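Side-chain contacts in PAN2-PAN3 deadenylation complex catalytic subunit pan2 (Neurospora crassa, PDB 4CZW), which shortens the poly(A) tails of mRNA exonucleolytically, as the catalytic subunit of the PAN2-PAN3 deadenylation complex: residues Q187-C190 and H195-P198; V240-C245 and Y251-Q256; F261-V266 and I292-D297. All blocks are in the same frame, centred on the assembly; numbering follows the deposited sequence.

Contact 1 of 3, residues Q187-C190 and H195-P198; sequences QIKC and HVSP. With ZN (zinc ion), chain C.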
loop_
_atom_site.group_PDB
_atom_site.type_symbol
_atom_site.label_atom_id
_atom_site.label_comp_id
_atom_site.label_asym_id
_atom_site.label_seq_id
_atom_site.Cartn_x
_atom_site.Cartn_y
_atom_site.Cartn_z
ATOM N N GLN A 187 -7.374 -35.647 -5.276
ATOM C CA GLN A 187 -7.377 -37.102 -5.277
ATOM C C GLN A 187 -8.020 -37.621 -6.557
ATOM O O GLN A 187 -9.234 -37.518 -6.741
ATOM C CB GLN A 187 -8.116 -37.650 -4.055
ATOM C CG GLN A 187 -8.326 -39.157 -4.089
ATOM C CD GLN A 187 -9.210 -39.653 -2.961
ATOM O OE1 GLN A 187 -8.964 -39.365 -1.791
ATOM N NE2 GLN A 187 -10.250 -40.401 -3.311
ATOM N N ILE A 188 -7.198 -38.169 -7.444
ATOM C CA ILE A 188 -7.680 -38.697 -8.713
ATOM C C ILE A 188 -7.858 -40.210 -8.638
ATOM O O ILE A 188 -6.882 -40.960 -8.607
ATOM C CB ILE A 188 -6.723 -38.348 -9.864
ATOM C CG1 ILE A 188 -6.482 -36.838 -9.912
ATOM C CG2 ILE A 188 -7.276 -38.851 -11.187
ATOM C CD1 ILE A 188 -5.532 -36.404 -11.006
ATOM N N LYS A 189 -9.111 -40.652 -8.605
ATOM C CA LYS A 189 -9.417 -42.070 -8.479
ATOM C C LYS A 189 -9.989 -42.651 -9.768
ATOM O O LYS A 189 -10.957 -42.127 -10.319
ATOM C CB LYS A 189 -10.397 -42.303 -7.327
ATOM C CG LYS A 189 -10.884 -43.739 -7.208
ATOM C CD LYS A 189 -11.955 -43.883 -6.138
ATOM C CE LYS A 189 -11.410 -43.558 -4.757
ATOM N NZ LYS A 189 -12.433 -43.758 -3.693
ATOM N N CYS A 190 -9.381 -43.731 -10.247
ATOM C CA CYS A 190 -9.925 -44.475 -11.376
ATOM C C CYS A 190 -11.228 -45.140 -10.951
ATOM O O CYS A 190 -11.276 -45.822 -9.932
ATOM C CB CYS A 190 -8.924 -45.520 -11.876
ATOM S SG CYS A 190 -9.554 -46.620 -13.173
ATOM N N HIS A 195 -8.058 -47.223 -8.234
ATOM C CA HIS A 195 -6.703 -46.769 -7.939
ATOM C C HIS A 195 -6.666 -45.256 -7.763
ATOM O O HIS A 195 -7.279 -44.519 -8.534
ATOM C CB HIS A 195 -5.738 -47.194 -9.047
ATOM C CG HIS A 195 -4.329 -46.735 -8.830
ATOM N ND1 HIS A 195 -3.566 -47.153 -7.761
ATOM C CD2 HIS A 195 -3.546 -45.891 -9.543
ATOM C CE1 HIS A 195 -2.373 -46.588 -7.825
ATOM N NE2 HIS A 195 -2.335 -45.818 -8.898
ATOM N N VAL A 196 -5.944 -44.795 -6.746
ATOM C CA VAL A 196 -5.861 -43.367 -6.459
ATOM C C VAL A 196 -4.460 -42.810 -6.704
ATOM O O VAL A 196 -3.456 -43.458 -6.408
ATOM C CB VAL A 196 -6.276 -43.060 -5.004
ATOM C CG1 VAL A 196 -7.776 -43.242 -4.832
ATOM C CG2 VAL A 196 -5.511 -43.942 -4.029
ATOM N N SER A 197 -4.408 -41.602 -7.257
ATOM C CA SER A 197 -3.149 -40.909 -7.498
ATOM C C SER A 197 -3.325 -39.413 -7.254
ATOM O O SER A 197 -4.279 -38.809 -7.744
ATOM C CB SER A 197 -2.651 -41.168 -8.922
ATOM O OG SER A 197 -3.626 -40.800 -9.880
ATOM N N PRO A 198 -2.404 -38.812 -6.486
ATOM C CA PRO A 198 -2.525 -37.414 -6.062
ATOM C C PRO A 198 -2.017 -36.399 -7.084
ATOM O O PRO A 198 -1.090 -36.683 -7.843
ATOM C CB PRO A 198 -1.667 -37.370 -4.798
ATOM C CG PRO A 198 -0.593 -38.368 -5.067
ATOM C CD PRO A 198 -1.230 -39.469 -5.882
HETATM ZN ZN ZN C . -7.664 -47.973 -13.309
#
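The carbonyl oxygen of His-195 receives the N-H of Cys-190 at 2.8 Å, in its carbonyl plane, and also takes a CA-H...O contact from the CA of Lys-189 at 3.3 Å. These two contacts lie at the turn end of an antiparallel β hairpin whose turn belongs to a Cys4 zinc site of the USP-like domain, and they illustrate how a metal and a strand ladder can share one anchoring residue. Cys-190 is that residue. With SG anti to the backbone N (chi1 174°), the sulfur is carried beyond the last rung of the ladder to the zinc ion, and its SG-ZN bond measures 2.3 Å. Cys-193, Cys-245 and Cys-248 complete the site.

Further from the metal, Ile-188 and Ser-197 form a hydrogen-bonded pair, each donating its N-H to the other's carbonyl oxygen. Their side chains share a face of the sheet, where Ser-197 OG lies 4.0 Å from Ile-188 CB. Beyond the pair, Ile-188 reaches Leu-254 and Gln-256 of strand 250-262, which hydrogen-bonds to the other edge of strand 183-190.

The opposite face carries Gln-187, Lys-189 and Val-196. Lys-189 and Val-196 run abreast, while the Gln-187 amide passes the valine more loosely, NE2 standing 4.1 Å from CG1. The aliphatic part of the lysine does the packing: its chain bends at chi3 (-64°) and folds round the valine methyl, leaving CE 3.6 Å from Val-196 CG1.

Contact 2 of 3, residues V240-C245 and Y251-Q256; sequences VNKGYC and YQNLDQ. With ZN (zinc ion), chain C.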
loop_
_atom_site.group_PDB
_atom_site.type_symbol
_atom_site.label_atom_id
_atom_site.label_comp_id
_atom_site.label_asym_id
_atom_site.label_seq_id
_atom_site.Cartn_x
_atom_site.Cartn_y
_atom_site.Cartn_z
ATOM N N VAL A 240 -15.578 -35.262 -13.008
ATOM C CA VAL A 240 -15.320 -36.537 -13.665
ATOM C C VAL A 240 -14.830 -36.314 -15.091
ATOM O O VAL A 240 -15.531 -35.719 -15.909
ATOM C CB VAL A 240 -16.577 -37.430 -13.697
ATOM C CG1 VAL A 240 -16.306 -38.699 -14.489
ATOM C CG2 VAL A 240 -17.033 -37.764 -12.285
ATOM N N ASN A 241 -13.623 -36.787 -15.382
ATOM C CA ASN A 241 -13.056 -36.664 -16.720
ATOM C C ASN A 241 -12.357 -37.944 -17.162
ATOM O O ASN A 241 -11.816 -38.681 -16.338
ATOM C CB ASN A 241 -12.073 -35.492 -16.783
ATOM C CG ASN A 241 -12.733 -34.161 -16.489
ATOM O OD1 ASN A 241 -13.428 -33.599 -17.337
ATOM N ND2 ASN A 241 -12.514 -33.644 -15.286
ATOM N N LYS A 242 -12.373 -38.202 -18.465
ATOM C CA LYS A 242 -11.694 -39.367 -19.015
ATOM C C LYS A 242 -10.186 -39.153 -19.034
ATOM O O LYS A 242 -9.700 -38.135 -19.525
ATOM C CB LYS A 242 -12.202 -39.677 -20.425
ATOM C CG LYS A 242 -13.646 -40.150 -20.472
ATOM C CD LYS A 242 -14.063 -40.517 -21.887
ATOM C CE LYS A 242 -15.489 -41.039 -21.922
ATOM N NZ LYS A 242 -15.920 -41.387 -23.304
ATOM N N GLY A 243 -9.452 -40.117 -18.490
ATOM C CA GLY A 243 -8.006 -40.044 -18.442
ATOM C C GLY A 243 -7.385 -41.419 -18.327
ATOM O O GLY A 243 -8.063 -42.388 -17.980
ATOM N N TYR A 244 -6.092 -41.507 -18.613
ATOM C CA TYR A 244 -5.392 -42.784 -18.589
ATOM C C TYR A 244 -5.148 -43.259 -17.161
ATOM O O TYR A 244 -4.874 -42.458 -16.269
ATOM C CB TYR A 244 -4.063 -42.678 -19.340
ATOM C CG TYR A 244 -3.406 -44.012 -19.615
ATOM C CD1 TYR A 244 -3.766 -44.766 -20.724
ATOM C CD2 TYR A 244 -2.425 -44.516 -18.769
ATOM C CE1 TYR A 244 -3.170 -45.986 -20.983
ATOM C CE2 TYR A 244 -1.824 -45.735 -19.020
ATOM C CZ TYR A 244 -2.201 -46.466 -20.128
ATOM O OH TYR A 244 -1.607 -47.680 -20.384
ATOM N N CYS A 245 -5.256 -44.566 -16.952
ATOM C CA CYS A 245 -4.937 -45.161 -15.660
ATOM C C CYS A 245 -3.774 -46.134 -15.799
ATOM O O CYS A 245 -3.834 -47.079 -16.586
ATOM C CB CYS A 245 -6.153 -45.875 -15.068
ATOM S SG CYS A 245 -5.828 -46.630 -13.455
ATOM N N TYR A 251 -7.582 -45.891 -20.721
ATOM C CA TYR A 251 -8.300 -44.662 -20.403
ATOM C C TYR A 251 -9.640 -44.965 -19.744
ATOM O O TYR A 251 -10.471 -45.682 -20.300
ATOM C CB TYR A 251 -8.507 -43.823 -21.666
ATOM C CG TYR A 251 -7.219 -43.322 -22.280
ATOM C CD1 TYR A 251 -6.497 -44.112 -23.166
ATOM C CD2 TYR A 251 -6.725 -42.062 -21.974
ATOM C CE1 TYR A 251 -5.319 -43.660 -23.727
ATOM C CE2 TYR A 251 -5.548 -41.601 -22.532
ATOM C CZ TYR A 251 -4.849 -42.404 -23.408
ATOM O OH TYR A 251 -3.676 -41.950 -23.967
ATOM N N GLN A 252 -9.839 -44.414 -18.551
ATOM C CA GLN A 252 -11.065 -44.632 -17.794
ATOM C C GLN A 252 -11.666 -43.311 -17.334
ATOM O O GLN A 252 -11.048 -42.255 -17.473
ATOM C CB GLN A 252 -10.795 -45.524 -16.579
ATOM C CG GLN A 252 -10.041 -46.812 -16.878
ATOM C CD GLN A 252 -10.939 -47.918 -17.399
ATOM O OE1 GLN A 252 -11.967 -47.661 -18.024
ATOM N NE2 GLN A 252 -10.553 -49.161 -17.135
ATOM N N ASN A 253 -12.876 -43.376 -16.788
ATOM C CA ASN A 253 -13.459 -42.228 -16.108
ATOM C C ASN A 253 -12.753 -42.015 -14.775
ATOM O O ASN A 253 -12.647 -42.938 -13.968
ATOM C CB ASN A 253 -14.962 -42.421 -15.893
ATOM C CG ASN A 253 -15.759 -42.284 -17.175
ATOM O OD1 ASN A 253 -15.408 -41.503 -18.059
ATOM N ND2 ASN A 253 -16.844 -43.043 -17.281
ATOM N N LEU A 254 -12.261 -40.802 -14.548
ATOM C CA LEU A 254 -11.499 -40.516 -13.339
ATOM C C LEU A 254 -12.261 -39.596 -12.392
ATOM O O LEU A 254 -12.684 -38.503 -12.774
ATOM C CB LEU A 254 -10.146 -39.897 -13.695
ATOM C CG LEU A 254 -9.255 -40.705 -14.642
ATOM C CD1 LEU A 254 -7.895 -40.040 -14.793
ATOM C CD2 LEU A 254 -9.104 -42.140 -14.162
ATOM N N ASP A 255 -12.432 -40.048 -11.154
ATOM C CA ASP A 255 -13.102 -39.259 -10.128
ATOM C C ASP A 255 -12.097 -38.385 -9.387
ATOM O O ASP A 255 -11.309 -38.872 -8.576
ATOM C CB ASP A 255 -13.842 -40.171 -9.148
ATOM C CG ASP A 255 -14.478 -39.406 -8.004
ATOM O OD1 ASP A 255 -14.934 -38.264 -8.223
ATOM O OD2 ASP A 255 -14.522 -39.951 -6.882
ATOM N N GLN A 256 -12.139 -37.088 -9.674
ATOM C CA GLN A 256 -11.180 -36.139 -9.126
ATOM C C GLN A 256 -11.840 -35.199 -8.123
ATOM O O GLN A 256 -12.728 -34.423 -8.477
ATOM C CB GLN A 256 -10.537 -35.336 -10.255
ATOM C CG GLN A 256 -9.900 -36.200 -11.330
ATOM C CD GLN A 256 -9.980 -35.575 -12.709
ATOM O OE1 GLN A 256 -10.455 -34.451 -12.868
ATOM N NE2 GLN A 256 -9.518 -36.306 -13.718
HETATM ZN ZN ZN C . -7.664 -47.973 -13.309
#
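Tyr-251 offers one face of its ring to Tyr-244, its partner across an antiparallel hairpin, in a T-shaped (edge-to-face) stack with planes 77° apart and centroids 5.0 Å apart. Tyr-244 comes in by its CD1 edge, 3.6 Å from Tyr-251 CE1, and its CB adds a CH-pi contact over the same ring. The chi1 of -168° swings the Tyr-244 ring back beside its own carbonyl carbon, bringing that edge above Tyr-251.

At Gln-252 the backbone exchanges two hydrogen bonds with Gly-243. Asn-253 lies alongside Lys-242, its OD1 beside the aliphatic CG rather than the distant ammonium, and its CB faces a methyl of Val-240. Leu-254 pairs with Asn-241 through both backbone groups and lays CD1 3.7 Å from Gly-243 CA. Asp-255, paired with Val-240, instead forms a salt bridge with Arg-257. Gln-256 closes the walk: its OE1 accepts a hydrogen bond of 3.3 Å from Asn-241 ND2, in the plane of the donor amide but tilted from the plane of its own. An alanine in place of Gln-256 would probably leave the Asn-241 amide without this partner and freer to turn.

As in zinc-ribbon hairpins, the metal ties down the end of the ladder: Cys-245 SG binds zinc at 2.3 Å, with Cys-248 from the turn that follows, and Cys-190 and Cys-193 from the end of strand 183-190 and the turn after it. Strand 238-245 is an outer strand of the four-stranded sheet, whereas strand 250-262 runs inside it, between 238-245 and 183-190, with backbone hydrogen bonds from Asn-253 to Met-191 on one side and from Gln-256 to Ala-239 on the other.

Contact 3 of 3, residues F261-V266 and I292-D297; sequences FNIPAV and IGIIVD
Phe-261 and Val-296 have the closest CA atoms of the two segments, 7.0 Å apart and too far for β pairing, so that side chains, meeting one another or a backbone carbonyl, bridge the gap. Val-296 uses both of its methyls. CG1, anti to the backbone N (chi1 176°), rests 3.3 Å from the carbonyl oxygen of Phe-261, while CG2 meets Ile-263 CG2 at 3.9 Å as the two side chains run past one another head to tail.

Ile-263 is the centre of the contact, and its two branches divide the work. While CG2 serves the valine, the longer branch starts between the backbone N and the carbonyl carbon (chi1 51°) and then runs out straight, setting CD1 3.6 Å from Ile-294 CG2 and almost as near to Ile-294 CB. Strand alternation explains the choice of partners: Ile-294 and Val-296 face Ile-263, whereas Ile-295 between them turns away toward Tyr-302 and Tyr-304.

Tyr-323 of strand 321-334 touches both Ile-263 and Ile-294, and its hydroxyl is hydrogen-bonded to Pro-264 O. The segment 261-266 thus leaves the zinc-bearing sheet and enters the larger mixed sheet at strand 266-270, its isoleucine packed on a strand of the latter. Such a junction is consistent with the passage from fingers to palm in the ubiquitin-specific protease fold, here in a domain predicted to be catalytically inactive.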
loop_
_atom_site.group_PDB
_atom_site.type_symbol
_atom_site.label_atom_id
_atom_site.label_comp_id
_atom_site.label_asym_id
_atom_site.label_seq_id
_atom_site.Cartn_x
_atom_site.Cartn_y
_atom_site.Cartn_z
ATOM N N PHE A 261 -7.256 -29.560 3.242
ATOM C CA PHE A 261 -6.639 -29.793 4.543
ATOM C C PHE A 261 -6.763 -28.578 5.458
ATOM O O PHE A 261 -7.238 -28.689 6.589
ATOM C CB PHE A 261 -5.164 -30.165 4.370
ATOM C CG PHE A 261 -4.942 -31.377 3.511
ATOM C CD1 PHE A 261 -5.733 -32.504 3.662
ATOM C CD2 PHE A 261 -3.950 -31.385 2.546
ATOM C CE1 PHE A 261 -5.531 -33.620 2.872
ATOM C CE2 PHE A 261 -3.745 -32.496 1.751
ATOM C CZ PHE A 261 -4.536 -33.615 1.914
ATOM N N ASN A 262 -6.331 -27.422 4.966
ATOM C CA ASN A 262 -6.380 -26.194 5.753
ATOM C C ASN A 262 -6.917 -24.998 4.977
ATOM O O ASN A 262 -6.733 -24.892 3.765
ATOM C CB ASN A 262 -4.992 -25.854 6.300
ATOM C CG ASN A 262 -4.666 -26.611 7.570
ATOM O OD1 ASN A 262 -5.073 -26.215 8.662
ATOM N ND2 ASN A 262 -3.921 -27.702 7.436
ATOM N N ILE A 263 -7.584 -24.102 5.695
ATOM C CA ILE A 263 -8.041 -22.839 5.135
ATOM C C ILE A 263 -7.145 -21.709 5.641
ATOM O O ILE A 263 -6.706 -21.732 6.790
ATOM C CB ILE A 263 -9.510 -22.555 5.500
ATOM C CG1 ILE A 263 -9.719 -22.700 7.009
ATOM C CG2 ILE A 263 -10.435 -23.501 4.749
ATOM C CD1 ILE A 263 -11.125 -22.395 7.462
ATOM N N PRO A 264 -6.861 -20.723 4.778
ATOM C CA PRO A 264 -5.942 -19.637 5.141
ATOM C C PRO A 264 -6.494 -18.728 6.235
ATOM O O PRO A 264 -7.710 -18.609 6.387
ATOM C CB PRO A 264 -5.778 -18.866 3.828
ATOM C CG PRO A 264 -7.030 -19.145 3.073
ATOM C CD PRO A 264 -7.387 -20.563 3.411
ATOM N N ALA A 265 -5.597 -18.099 6.990
ATOM C CA ALA A 265 -5.991 -17.145 8.020
ATOM C C ALA A 265 -6.604 -15.906 7.379
ATOM O O ALA A 265 -7.500 -15.278 7.943
ATOM C CB ALA A 265 -4.798 -16.770 8.883
ATOM N N VAL A 266 -6.106 -15.559 6.196
ATOM C CA VAL A 266 -6.678 -14.481 5.399
ATOM C C VAL A 266 -7.423 -15.070 4.207
ATOM O O VAL A 266 -6.821 -15.706 3.341
ATOM C CB VAL A 266 -5.601 -13.500 4.903
ATOM C CG1 VAL A 266 -6.217 -12.456 3.984
ATOM C CG2 VAL A 266 -4.904 -12.837 6.079
ATOM N N ILE A 292 -18.625 -15.428 9.399
ATOM C CA ILE A 292 -18.831 -16.810 8.976
ATOM C C ILE A 292 -17.981 -17.774 9.795
ATOM O O ILE A 292 -16.954 -17.392 10.357
ATOM C CB ILE A 292 -18.501 -17.008 7.481
ATOM C CG1 ILE A 292 -17.053 -16.609 7.193
ATOM C CG2 ILE A 292 -19.458 -16.216 6.608
ATOM C CD1 ILE A 292 -16.644 -16.793 5.748
ATOM N N GLY A 293 -18.419 -19.026 9.858
ATOM C CA GLY A 293 -17.661 -20.071 10.520
ATOM C C GLY A 293 -17.438 -21.233 9.574
ATOM O O GLY A 293 -18.377 -21.703 8.933
ATOM N N ILE A 294 -16.195 -21.696 9.477
ATOM C CA ILE A 294 -15.854 -22.751 8.530
ATOM C C ILE A 294 -15.308 -24.005 9.216
ATOM O O ILE A 294 -14.427 -23.926 10.073
ATOM C CB ILE A 294 -14.828 -22.254 7.492
ATOM C CG1 ILE A 294 -15.359 -21.016 6.766
ATOM C CG2 ILE A 294 -14.506 -23.353 6.492
ATOM C CD1 ILE A 294 -14.424 -20.470 5.708
ATOM N N ILE A 295 -15.848 -25.159 8.830
ATOM C CA ILE A 295 -15.409 -26.445 9.361
ATOM C C ILE A 295 -14.683 -27.268 8.298
ATOM O O ILE A 295 -15.237 -27.535 7.235
ATOM C CB ILE A 295 -16.594 -27.282 9.899
ATOM C CG1 ILE A 295 -17.485 -26.449 10.822
ATOM C CG2 ILE A 295 -16.083 -28.514 10.625
ATOM C CD1 ILE A 295 -18.355 -27.288 11.739
ATOM N N VAL A 296 -13.449 -27.668 8.586
ATOM C CA VAL A 296 -12.719 -28.565 7.694
ATOM C C VAL A 296 -12.679 -29.974 8.278
ATOM O O VAL A 296 -11.994 -30.223 9.271
ATOM C CB VAL A 296 -11.280 -28.082 7.435
ATOM C CG1 VAL A 296 -10.531 -29.094 6.577
ATOM C CG2 VAL A 296 -11.288 -26.715 6.769
ATOM N N ASP A 297 -13.415 -30.893 7.658
ATOM C CA ASP A 297 -13.508 -32.260 8.161
ATOM C C ASP A 297 -13.417 -33.297 7.044
ATOM O O ASP A 297 -14.287 -33.362 6.173
ATOM C CB ASP A 297 -14.811 -32.451 8.940
ATOM C CG ASP A 297 -14.921 -33.829 9.563
ATOM O OD1 ASP A 297 -13.873 -34.409 9.915
ATOM O OD2 ASP A 297 -16.057 -34.332 9.701
#

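Overall arrangement
Followed from the N terminus, the three contacts come in series, none nesting within or crossing another. Contact 1 closes the short turn 191-194 and contact 2 the turn 246-249; each hairpin brings two cysteines, one at the end of its first strand and one in the turn, and the two hairpins meet at one zinc ion. They also lie side by side in a four-stranded antiparallel sheet, where Lys-189 O and Asp-255 N probably hydrogen-bond. Strand 250-262 then leads from contact 2 to contact 3, whose centre is about 29 Å away. Contact 3 closes a longer loop holding strand 266-270 and helix 276-282, and ties the zinc-bearing sheet to the large mixed sheet of the USP-like domain.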